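Local coordinates for fructooligosaccharide ABC transporter substrate-binding protein FusA (Streptococcus pneumoniae, PDB 5G5Y) that captures short- and long-chain fructooligosaccharides, with a preference for tetrasaccharides and larger, and delivers them to the FusBC-MsmK ABC transporter for import, at residues N191-F196 with R448-W453; G230-R235 with N458-W463; Q334-N339 with K393-P398. All blocks are in the same frame, centred on the assembly; numbering follows the deposited sequence.

How the contacts relate
Contacts 1 and 2 are neighbours, their centres about 12 Å apart; contact 3 lies about 37 Å from contact 1 and about 47 Å from contact 2, centre to centre, across the chain's centre. Contact 1 ties the loop holding N191 to helix 429-455; contact 2 joins helix 225-239 to helix 459-472, which follows helix 429-455 in the chain. They touch directly: K449 and W453 of the first meet E462 of the second, and W453 packs on I459. Along the sequence their segments alternate, and contact 3 is nested inside both loops. Late helices thus pack against much earlier parts of the chain, while contact 3 spans a shorter separation, 54 residues, near substrate-binding W340 and E123.

Contact 1 of 3, residues N191-F196 with R448-W453; sequences NEDFKF and RKRAEW
D193 OD2 is gripped by three donors: the guanidinium of R450 across the contact, and the ammonium and backbone N-H of K195. R450 NH1 reaches D193 OD2 at 2.9 Å on its syn lone pair, with an almost straight N-H...O angle of 175°. R450 NH2 lies 2.8 Å from D193 OD1, completing an end-on, two-nitrogen salt bridge in which carboxylate and guanidinium are nearly coplanar, 16° apart. K195 approaches from above the carboxylate plane instead; bends at chi3 and chi4 fold its chain back and set NZ 2.8 Å from D193 OD2. The F194 ring, its plane 28° from that of the guanidinium, places F194 CZ over the centre of one guanidinium face, 3.3 Å from R450 CZ. R450 is thus held at its edge by charge and covered on a face by an aromatic ring. The two cations come close, K195 NZ being 4.2 Å from R450 NH1, but share the anion between them. This probably favours the charged form of the buried D193. S187 OG also bonds R450 NH2, and G188 N bonds D193 OD1; D207 gives K195 NZ a second acidic partner. The bond from K195 N, 3.2 Å from D193 OD2, closes an Asx turn, so the same carboxylate shapes the loop just after substrate-binding N191 and joins it to helix 429-455 through a buried salt-bridge network.

Contact 2 of 3, residues G230-R235 with N458-W463; sequences GVKFIR and NIDTEW
K232 and D460 meet with their side chains at about a right angle, the lysine reaching over from helix 225-239 to the first turn of helix 459-472. A single bend, chi3 75°, turns the end of the otherwise extended lysine chain toward the acid. K232 NZ then sits 2.9 Å from D460 OD1, on the syn lone pair of that oxygen, and makes a weak second bond to D460 OD2 at 3.3 Å. Closer to the helix backbone the lysine's methylenes are used as well: K232 CG rests 3.6 Å from I459 CG2, the two chains passing at a slant. The other branch of I459 goes to V231. With CG1 anti to the backbone N (chi1 -168°) and the chain extended beyond it, I459 CD1 comes to 3.8 Å from both V231 CB and V231 CG1. One isoleucine therefore spreads its two arms over consecutive residues of the partner helix, an apolar patch inside and a salt bridge at the more exposed margin. The two short helical segments run roughly antiparallel, at 150°, with axes 11.7 Å apart at closest approach. Helix 429-455 joins the same packing, its W453 and R450 lying on V231. R235 bonds the I454 carbonyl of that helix, while F233, also on helix 225-239, packs on T157, L160 and I161 of helix 157-169.

Contact 3 of 3, residues Q334-N339 with K393-P398; sequences QSVQNN and KVTTMP
Helix 332-340 faces a loop, 393-398, that is extended from T395 onward, the backbones coming nearest at V336 and T395, whose CA atoms are 7.4 Å apart. V336 supplies the whole helix side of the contact. Its two methyls divide the work: V336 CG1 lies 3.6 Å from T395 OG1 and 3.8 Å from T395 CB, while V336 CG2 lies 3.7 Å from T395 CG2. The valine and threonine reach toward each other tip to tip, so that both methyls of the one meet the forked end of the other. V394 adds a looser touch, V394 CG1 being 4.1 Å from V336 CG2, and here the two valines slide past each other in opposite directions. The hydroxyl of T395 is turned by chi1 of -175° to a position anti to its own backbone N, from where T395 OG1 donates to the next carbonyl, T396 O, at 2.9 Å. This bond satisfies a buried polar group beside a methyl and fixes the rotation that places T395 CG2 against the valine. Strand 360-363 helps hold the loop: L361 makes backbone hydrogen bonds with V394 and T396, and the side chains of V336 and T395 both touch L361. The result is a small apolar helix-to-loop packing beside the substrate site, where N339 bonds the substrate-binding residues E123, through its side-chain amide, and R375, through its carbonyl; W340, also substrate-binding, follows on the same helix.

Contact 1 of 3, residues N191-F196 with R448-W453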
loop_
_atom_site.group_PDB
_atom_site.type_symbol
_atom_site.label_atom_id
_atom_site.label_comp_id
_atom_site.label_asym_id
_atom_site.label_seq_id
_atom_site.Cartn_x
_atom_site.Cartn_y
_atom_site.Cartn_z
ATOM N N ASN A 191 -3.796 -8.404 -2.728
ATOM C CA ASN A 191 -4.312 -8.730 -1.394
ATOM C C ASN A 191 -4.978 -10.092 -1.235
ATOM O O ASN A 191 -5.233 -10.518 -0.108
ATOM C CB ASN A 191 -5.279 -7.626 -0.960
ATOM C CG ASN A 191 -4.635 -6.247 -0.951
ATOM O OD1 ASN A 191 -3.401 -6.113 -0.889
ATOM N ND2 ASN A 191 -5.466 -5.212 -1.019
ATOM N N GLU A 192 -5.274 -10.753 -2.343
ATOM C CA GLU A 192 -6.010 -11.994 -2.381
ATOM C C GLU A 192 -5.143 -13.198 -2.751
ATOM O O GLU A 192 -5.640 -14.296 -2.905
ATOM C CB GLU A 192 -7.224 -11.850 -3.325
ATOM C CG GLU A 192 -8.332 -10.940 -2.795
ATOM C CD GLU A 192 -7.993 -9.477 -2.765
ATOM O OE1 GLU A 192 -7.505 -8.951 -3.768
ATOM O OE2 GLU A 192 -8.193 -8.821 -1.740
ATOM N N ASP A 193 -3.836 -13.015 -2.841
ATOM C CA ASP A 193 -2.928 -14.104 -3.142
ATOM C C ASP A 193 -2.572 -14.917 -1.889
ATOM O O ASP A 193 -2.631 -14.388 -0.789
ATOM C CB ASP A 193 -1.635 -13.542 -3.754
ATOM C CG ASP A 193 -0.743 -14.638 -4.312
ATOM O OD1 ASP A 193 -1.284 -15.463 -5.087
ATOM O OD2 ASP A 193 0.451 -14.771 -3.930
ATOM N N PHE A 194 -2.113 -16.166 -2.072
ATOM C CA PHE A 194 -1.770 -17.065 -0.992
ATOM C C PHE A 194 -0.350 -16.911 -0.422
ATOM O O PHE A 194 -0.005 -17.622 0.519
ATOM C CB PHE A 194 -1.983 -18.571 -1.398
ATOM C CG PHE A 194 -1.185 -19.009 -2.597
ATOM C CD1 PHE A 194 0.175 -19.262 -2.508
ATOM C CD2 PHE A 194 -1.786 -19.107 -3.841
ATOM C CE1 PHE A 194 0.904 -19.627 -3.635
ATOM C CE2 PHE A 194 -1.049 -19.476 -4.962
ATOM C CZ PHE A 194 0.290 -19.757 -4.852
ATOM N N LYS A 195 0.485 -16.047 -1.011
ATOM C CA LYS A 195 1.938 -16.059 -0.737
ATOM C C LYS A 195 2.278 -15.794 0.753
ATOM O O LYS A 195 3.349 -16.215 1.229
ATOM C CB LYS A 195 2.730 -15.141 -1.692
ATOM C CG LYS A 195 2.489 -13.642 -1.473
ATOM C CD LYS A 195 3.441 -12.750 -2.270
ATOM C CE LYS A 195 3.446 -13.015 -3.776
ATOM N NZ LYS A 195 2.159 -12.571 -4.394
ATOM N N PHE A 196 1.369 -15.156 1.498
ATOM C CA PHE A 196 1.483 -15.063 2.964
ATOM C C PHE A 196 1.918 -16.380 3.667
ATOM O O PHE A 196 2.710 -16.380 4.645
ATOM C CB PHE A 196 0.150 -14.543 3.559
ATOM C CG PHE A 196 0.145 -14.484 5.044
ATOM C CD1 PHE A 196 0.788 -13.438 5.710
ATOM C CD2 PHE A 196 -0.416 -15.502 5.773
ATOM C CE1 PHE A 196 0.835 -13.392 7.092
ATOM C CE2 PHE A 196 -0.365 -15.471 7.166
ATOM C CZ PHE A 196 0.265 -14.413 7.818
ATOM N N ARG A 448 3.737 -17.571 -13.773
ATOM C CA ARG A 448 3.353 -18.667 -14.671
ATOM C C ARG A 448 3.907 -20.004 -14.153
ATOM O O ARG A 448 3.174 -20.979 -14.056
ATOM C CB ARG A 448 3.824 -18.412 -16.100
ATOM C CG ARG A 448 3.378 -19.532 -17.058
ATOM C CD ARG A 448 3.751 -19.280 -18.512
ATOM N NE ARG A 448 5.184 -19.257 -18.818
ATOM C CZ ARG A 448 5.967 -20.321 -19.029
ATOM N NH1 ARG A 448 5.516 -21.573 -18.900
ATOM N NH2 ARG A 448 7.245 -20.129 -19.372
ATOM N N LYS A 449 5.186 -20.042 -13.791
ATOM C CA LYS A 449 5.791 -21.264 -13.315
ATOM C C LYS A 449 5.157 -21.700 -11.992
ATOM O O LYS A 449 4.857 -22.875 -11.806
ATOM C CB LYS A 449 7.310 -21.097 -13.171
ATOM C CG LYS A 449 8.022 -20.851 -14.500
ATOM C CD LYS A 449 7.776 -21.930 -15.544
ATOM C CE LYS A 449 8.140 -23.294 -15.017
ATOM N NZ LYS A 449 8.063 -24.290 -16.104
ATOM N N ARG A 450 4.906 -20.735 -11.109
ATOM C CA ARG A 450 4.279 -21.023 -9.838
ATOM C C ARG A 450 2.894 -21.688 -10.036
ATOM O O ARG A 450 2.578 -22.683 -9.365
ATOM C CB ARG A 450 4.217 -19.753 -8.980
ATOM C CG ARG A 450 3.927 -19.977 -7.528
ATOM C CD ARG A 450 3.598 -18.651 -6.827
ATOM N NE ARG A 450 2.276 -18.137 -7.162
ATOM C CZ ARG A 450 1.595 -17.218 -6.462
ATOM N NH1 ARG A 450 2.100 -16.668 -5.367
ATOM N NH2 ARG A 450 0.376 -16.885 -6.848
ATOM N N ALA A 451 2.097 -21.149 -10.951
ATOM C CA ALA A 451 0.768 -21.671 -11.237
ATOM C C ALA A 451 0.896 -23.089 -11.831
ATOM O O ALA A 451 0.147 -23.984 -11.433
ATOM C CB ALA A 451 0.031 -20.743 -12.187
ATOM N N GLU A 452 1.847 -23.282 -12.757
ATOM C CA GLU A 452 2.054 -24.590 -13.413
ATOM C C GLU A 452 2.468 -25.633 -12.432
ATOM O O GLU A 452 2.014 -26.777 -12.504
ATOM C CB GLU A 452 3.153 -24.527 -14.485
ATOM C CG GLU A 452 2.744 -23.790 -15.737
ATOM C CD GLU A 452 3.894 -23.630 -16.745
ATOM O OE1 GLU A 452 4.948 -24.311 -16.597
ATOM O OE2 GLU A 452 3.725 -22.796 -17.694
ATOM N N TRP A 453 3.347 -25.263 -11.508
ATOM C CA TRP A 453 3.780 -26.175 -10.497
ATOM C C TRP A 453 2.699 -26.607 -9.558
ATOM O O TRP A 453 2.803 -27.695 -8.976
ATOM C CB TRP A 453 4.954 -25.620 -9.715
ATOM C CG TRP A 453 6.198 -25.509 -10.577
ATOM C CD1 TRP A 453 6.588 -26.322 -11.602
ATOM C CD2 TRP A 453 7.212 -24.528 -10.436
ATOM N NE1 TRP A 453 7.798 -25.893 -12.124
ATOM C CE2 TRP A 453 8.215 -24.809 -11.399
ATOM C CE3 TRP A 453 7.403 -23.468 -9.553
ATOM C CZ2 TRP A 453 9.360 -24.044 -11.513
ATOM C CZ3 TRP A 453 8.561 -22.700 -9.675
ATOM C CH2 TRP A 453 9.522 -22.997 -10.616
#

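Contact 2 of 3, residues G230-R235 with N458-W463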
loop_
_atom_site.group_PDB
_atom_site.type_symbol
_atom_site.label_atom_id
_atom_site.label_comp_id
_atom_site.label_asym_id
_atom_site.label_seq_id
_atom_site.Cartn_x
_atom_site.Cartn_y
_atom_site.Cartn_z
ATOM N N GLY A 230 7.230 -24.010 -0.165
ATOM C CA GLY A 230 5.935 -23.368 -0.167
ATOM C C GLY A 230 5.097 -23.787 -1.348
ATOM O O GLY A 230 3.916 -24.106 -1.223
ATOM N N VAL A 231 5.703 -23.773 -2.518
ATOM C CA VAL A 231 5.003 -24.172 -3.724
ATOM C C VAL A 231 4.570 -25.641 -3.615
ATOM O O VAL A 231 3.430 -25.967 -3.954
ATOM C CB VAL A 231 5.839 -23.921 -5.009
ATOM C CG1 VAL A 231 5.075 -24.429 -6.226
ATOM C CG2 VAL A 231 6.131 -22.452 -5.187
ATOM N N LYS A 232 5.448 -26.489 -3.100
ATOM C CA LYS A 232 5.153 -27.915 -2.953
ATOM C C LYS A 232 3.981 -28.098 -1.987
ATOM O O LYS A 232 3.162 -28.983 -2.184
ATOM C CB LYS A 232 6.363 -28.684 -2.486
ATOM C CG LYS A 232 7.399 -28.783 -3.589
ATOM C CD LYS A 232 8.655 -29.462 -3.102
ATOM C CE LYS A 232 8.418 -30.950 -2.964
ATOM N NZ LYS A 232 9.697 -31.694 -3.101
ATOM N N PHE A 233 3.863 -27.202 -1.010
ATOM C CA PHE A 233 2.721 -27.259 -0.072
ATOM C C PHE A 233 1.396 -26.929 -0.773
ATOM O O PHE A 233 0.413 -27.670 -0.647
ATOM C CB PHE A 233 2.943 -26.319 1.141
ATOM C CG PHE A 233 1.764 -26.253 2.063
ATOM C CD1 PHE A 233 1.483 -27.323 2.926
ATOM C CD2 PHE A 233 0.942 -25.140 2.092
ATOM C CE1 PHE A 233 0.375 -27.287 3.757
ATOM C CE2 PHE A 233 -0.172 -25.097 2.955
ATOM C CZ PHE A 233 -0.437 -26.159 3.790
ATOM N N ILE A 234 1.370 -25.848 -1.561
ATOM C CA ILE A 234 0.154 -25.479 -2.265
ATOM C C ILE A 234 -0.194 -26.611 -3.289
ATOM O O ILE A 234 -1.384 -26.963 -3.443
ATOM C CB ILE A 234 0.264 -24.104 -2.947
ATOM C CG1 ILE A 234 0.619 -22.988 -1.921
ATOM C CG2 ILE A 234 -1.050 -23.751 -3.659
ATOM C CD1 ILE A 234 -0.335 -22.835 -0.763
ATOM N N ARG A 235 0.823 -27.172 -3.938
ATOM C CA ARG A 235 0.616 -28.376 -4.804
ATOM C C ARG A 235 -0.073 -29.558 -4.067
ATOM O O ARG A 235 -0.959 -30.206 -4.618
ATOM C CB ARG A 235 1.917 -28.814 -5.431
ATOM C CG ARG A 235 1.853 -30.137 -6.179
ATOM C CD ARG A 235 0.911 -30.108 -7.359
ATOM N NE ARG A 235 0.825 -31.434 -7.993
ATOM C CZ ARG A 235 0.033 -31.744 -9.020
ATOM N NH1 ARG A 235 -0.748 -30.846 -9.575
ATOM N NH2 ARG A 235 0.015 -32.991 -9.488
ATOM N N ASN A 458 5.499 -31.023 -11.045
ATOM C CA ASN A 458 6.864 -31.175 -11.628
ATOM C C ASN A 458 7.930 -30.151 -11.159
ATOM O O ASN A 458 8.966 -30.009 -11.800
ATOM C CB ASN A 458 6.840 -31.228 -13.173
ATOM C CG ASN A 458 8.073 -31.934 -13.778
ATOM O OD1 ASN A 458 8.587 -32.895 -13.225
ATOM N ND2 ASN A 458 8.532 -31.464 -14.937
ATOM N N ILE A 459 7.697 -29.457 -10.058
ATOM C CA ILE A 459 8.694 -28.464 -9.581
ATOM C C ILE A 459 10.092 -29.061 -9.321
ATOM O O ILE A 459 11.097 -28.438 -9.680
ATOM C CB ILE A 459 8.224 -27.661 -8.335
ATOM C CG1 ILE A 459 9.163 -26.461 -8.099
ATOM C CG2 ILE A 459 8.073 -28.539 -7.094
ATOM C CD1 ILE A 459 8.606 -25.515 -7.037
ATOM N N ASP A 460 10.167 -30.256 -8.744
ATOM C CA ASP A 460 11.492 -30.820 -8.401
ATOM C C ASP A 460 12.417 -30.870 -9.621
ATOM O O ASP A 460 13.567 -30.466 -9.525
ATOM C CB ASP A 460 11.427 -32.218 -7.750
ATOM C CG ASP A 460 10.867 -32.194 -6.339
ATOM O OD1 ASP A 460 10.892 -31.140 -5.663
ATOM O OD2 ASP A 460 10.376 -33.256 -5.891
ATOM N N THR A 461 11.899 -31.284 -10.772
ATOM C CA THR A 461 12.738 -31.439 -11.955
ATOM C C THR A 461 13.006 -30.123 -12.676
ATOM O O THR A 461 14.064 -29.952 -13.289
ATOM C CB THR A 461 12.156 -32.526 -12.893
ATOM O OG1 THR A 461 12.105 -33.734 -12.134
ATOM C CG2 THR A 461 13.032 -32.748 -14.094
ATOM N N GLU A 462 12.073 -29.182 -12.568
ATOM C CA GLU A 462 12.122 -27.948 -13.324
ATOM C C GLU A 462 12.822 -26.809 -12.567
ATOM O O GLU A 462 13.133 -25.781 -13.181
ATOM C CB GLU A 462 10.690 -27.500 -13.659
ATOM C CG GLU A 462 9.997 -28.422 -14.643
ATOM C CD GLU A 462 8.615 -27.954 -15.080
ATOM O OE1 GLU A 462 8.215 -26.788 -14.788
ATOM O OE2 GLU A 462 7.956 -28.758 -15.788
ATOM N N TRP A 463 13.048 -27.004 -11.265
ATOM C CA TRP A 463 13.547 -25.930 -10.392
ATOM C C TRP A 463 14.881 -25.343 -10.846
ATOM O O TRP A 463 15.012 -24.111 -10.962
ATOM C CB TRP A 463 13.593 -26.410 -8.940
ATOM C CG TRP A 463 14.044 -25.367 -7.939
ATOM C CD1 TRP A 463 15.239 -25.319 -7.292
ATOM C CD2 TRP A 463 13.280 -24.254 -7.470
ATOM N NE1 TRP A 463 15.272 -24.224 -6.446
ATOM C CE2 TRP A 463 14.079 -23.560 -6.538
ATOM C CE3 TRP A 463 11.984 -23.773 -7.749
ATOM C CZ2 TRP A 463 13.632 -22.411 -5.888
ATOM C CZ3 TRP A 463 11.537 -22.645 -7.095
ATOM C CH2 TRP A 463 12.360 -21.974 -6.170
#

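Contact 3 of 3, residues Q334-N339 with K393-P398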
loop_
_atom_site.group_PDB
_atom_site.type_symbol
_atom_site.label_atom_id
_atom_site.label_comp_id
_atom_site.label_asym_id
_atom_site.label_seq_id
_atom_site.Cartn_x
_atom_site.Cartn_y
_atom_site.Cartn_z
ATOM N N GLN A 334 -4.004 20.299 9.532
ATOM C CA GLN A 334 -4.285 20.523 8.152
ATOM C C GLN A 334 -4.020 19.239 7.356
ATOM O O GLN A 334 -4.819 18.902 6.495
ATOM C CB GLN A 334 -3.434 21.663 7.594
ATOM C CG GLN A 334 -3.945 22.164 6.243
ATOM C CD GLN A 334 -5.261 22.919 6.364
ATOM O OE1 GLN A 334 -5.359 23.872 7.109
ATOM N NE2 GLN A 334 -6.280 22.458 5.673
ATOM N N SER A 335 -2.872 18.583 7.592
ATOM C CA SER A 335 -2.590 17.308 6.938
ATOM C C SER A 335 -3.713 16.279 7.133
ATOM O O SER A 335 -4.111 15.592 6.196
ATOM C CB SER A 335 -1.255 16.740 7.394
ATOM O OG SER A 335 -0.186 17.482 6.885
ATOM N N VAL A 336 -4.223 16.177 8.360
ATOM C CA VAL A 336 -5.224 15.198 8.651
ATOM C C VAL A 336 -6.486 15.501 7.822
ATOM O O VAL A 336 -7.005 14.622 7.154
ATOM C CB VAL A 336 -5.532 15.122 10.162
ATOM C CG1 VAL A 336 -6.791 14.333 10.450
ATOM C CG2 VAL A 336 -4.323 14.564 10.923
ATOM N N GLN A 337 -6.951 16.747 7.844
ATOM C CA GLN A 337 -8.164 17.108 7.085
ATOM C C GLN A 337 -7.955 16.975 5.587
ATOM O O GLN A 337 -8.817 16.411 4.872
ATOM C CB GLN A 337 -8.582 18.535 7.411
ATOM C CG GLN A 337 -9.027 18.736 8.830
ATOM C CD GLN A 337 -9.279 20.193 9.113
ATOM O OE1 GLN A 337 -10.305 20.709 8.718
ATOM N NE2 GLN A 337 -8.332 20.859 9.791
ATOM N N ASN A 338 -6.801 17.427 5.089
ATOM C CA ASN A 338 -6.549 17.324 3.648
ATOM C C ASN A 338 -6.644 15.880 3.154
ATOM O O ASN A 338 -7.148 15.613 2.060
ATOM C CB ASN A 338 -5.192 17.913 3.263
ATOM C CG ASN A 338 -5.155 19.432 3.395
ATOM O OD1 ASN A 338 -6.135 20.071 3.797
ATOM N ND2 ASN A 338 -4.000 20.009 3.093
ATOM N N ASN A 339 -6.193 14.967 3.995
ATOM C CA ASN A 339 -6.176 13.545 3.678
ATOM C C ASN A 339 -7.585 12.931 3.749
ATOM O O ASN A 339 -7.921 12.080 2.940
ATOM C CB ASN A 339 -5.274 12.816 4.673
ATOM C CG ASN A 339 -4.865 11.409 4.205
ATOM O OD1 ASN A 339 -4.414 11.229 3.082
ATOM N ND2 ASN A 339 -4.984 10.429 5.083
ATOM N N LYS A 393 -3.736 12.578 19.804
ATOM C CA LYS A 393 -3.253 13.923 20.131
ATOM C C LYS A 393 -3.903 14.933 19.190
ATOM O O LYS A 393 -4.587 15.861 19.630
ATOM C CB LYS A 393 -1.738 13.994 20.038
ATOM C CG LYS A 393 -0.987 13.064 20.973
ATOM C CD LYS A 393 0.485 13.464 21.081
ATOM C CE LYS A 393 1.350 12.349 21.691
ATOM N NZ LYS A 393 1.630 11.202 20.754
ATOM N N VAL A 394 -3.708 14.723 17.892
ATOM C CA VAL A 394 -4.267 15.556 16.815
ATOM C C VAL A 394 -5.593 15.023 16.297
ATOM O O VAL A 394 -6.482 15.789 15.921
ATOM C CB VAL A 394 -3.269 15.601 15.627
ATOM C CG1 VAL A 394 -3.783 16.460 14.470
ATOM C CG2 VAL A 394 -1.896 16.095 16.094
ATOM N N THR A 395 -5.710 13.698 16.208
ATOM C CA THR A 395 -6.807 13.080 15.569
ATOM C C THR A 395 -6.979 11.654 16.064
ATOM O O THR A 395 -6.038 11.036 16.553
ATOM C CB THR A 395 -6.574 13.058 14.022
ATOM O OG1 THR A 395 -7.724 12.537 13.384
ATOM C CG2 THR A 395 -5.345 12.192 13.635
ATOM N N THR A 396 -8.183 11.148 15.912
ATOM C CA THR A 396 -8.423 9.725 15.961
ATOM C C THR A 396 -7.966 9.043 14.682
ATOM O O THR A 396 -7.888 9.653 13.625
ATOM C CB THR A 396 -9.927 9.423 16.169
ATOM O OG1 THR A 396 -10.703 10.146 15.210
ATOM C CG2 THR A 396 -10.345 9.816 17.553
ATOM N N MET A 397 -7.686 7.748 14.796
ATOM C CA MET A 397 -7.519 6.861 13.650
ATOM C C MET A 397 -8.869 6.414 13.106
ATOM O O MET A 397 -9.751 6.154 13.860
ATOM C CB MET A 397 -6.779 5.610 14.129
ATOM C CG MET A 397 -6.268 4.743 13.031
ATOM S SD MET A 397 -5.262 3.428 13.729
ATOM C CE MET A 397 -3.788 4.293 14.233
ATOM N N PRO A 398 -9.010 6.261 11.794
ATOM C CA PRO A 398 -10.191 5.613 11.265
ATOM C C PRO A 398 -10.422 4.232 11.913
ATOM O O PRO A 398 -9.458 3.482 12.139
ATOM C CB PRO A 398 -9.882 5.458 9.778
ATOM C CG PRO A 398 -8.834 6.457 9.502
ATOM C CD PRO A 398 -8.046 6.614 10.740
#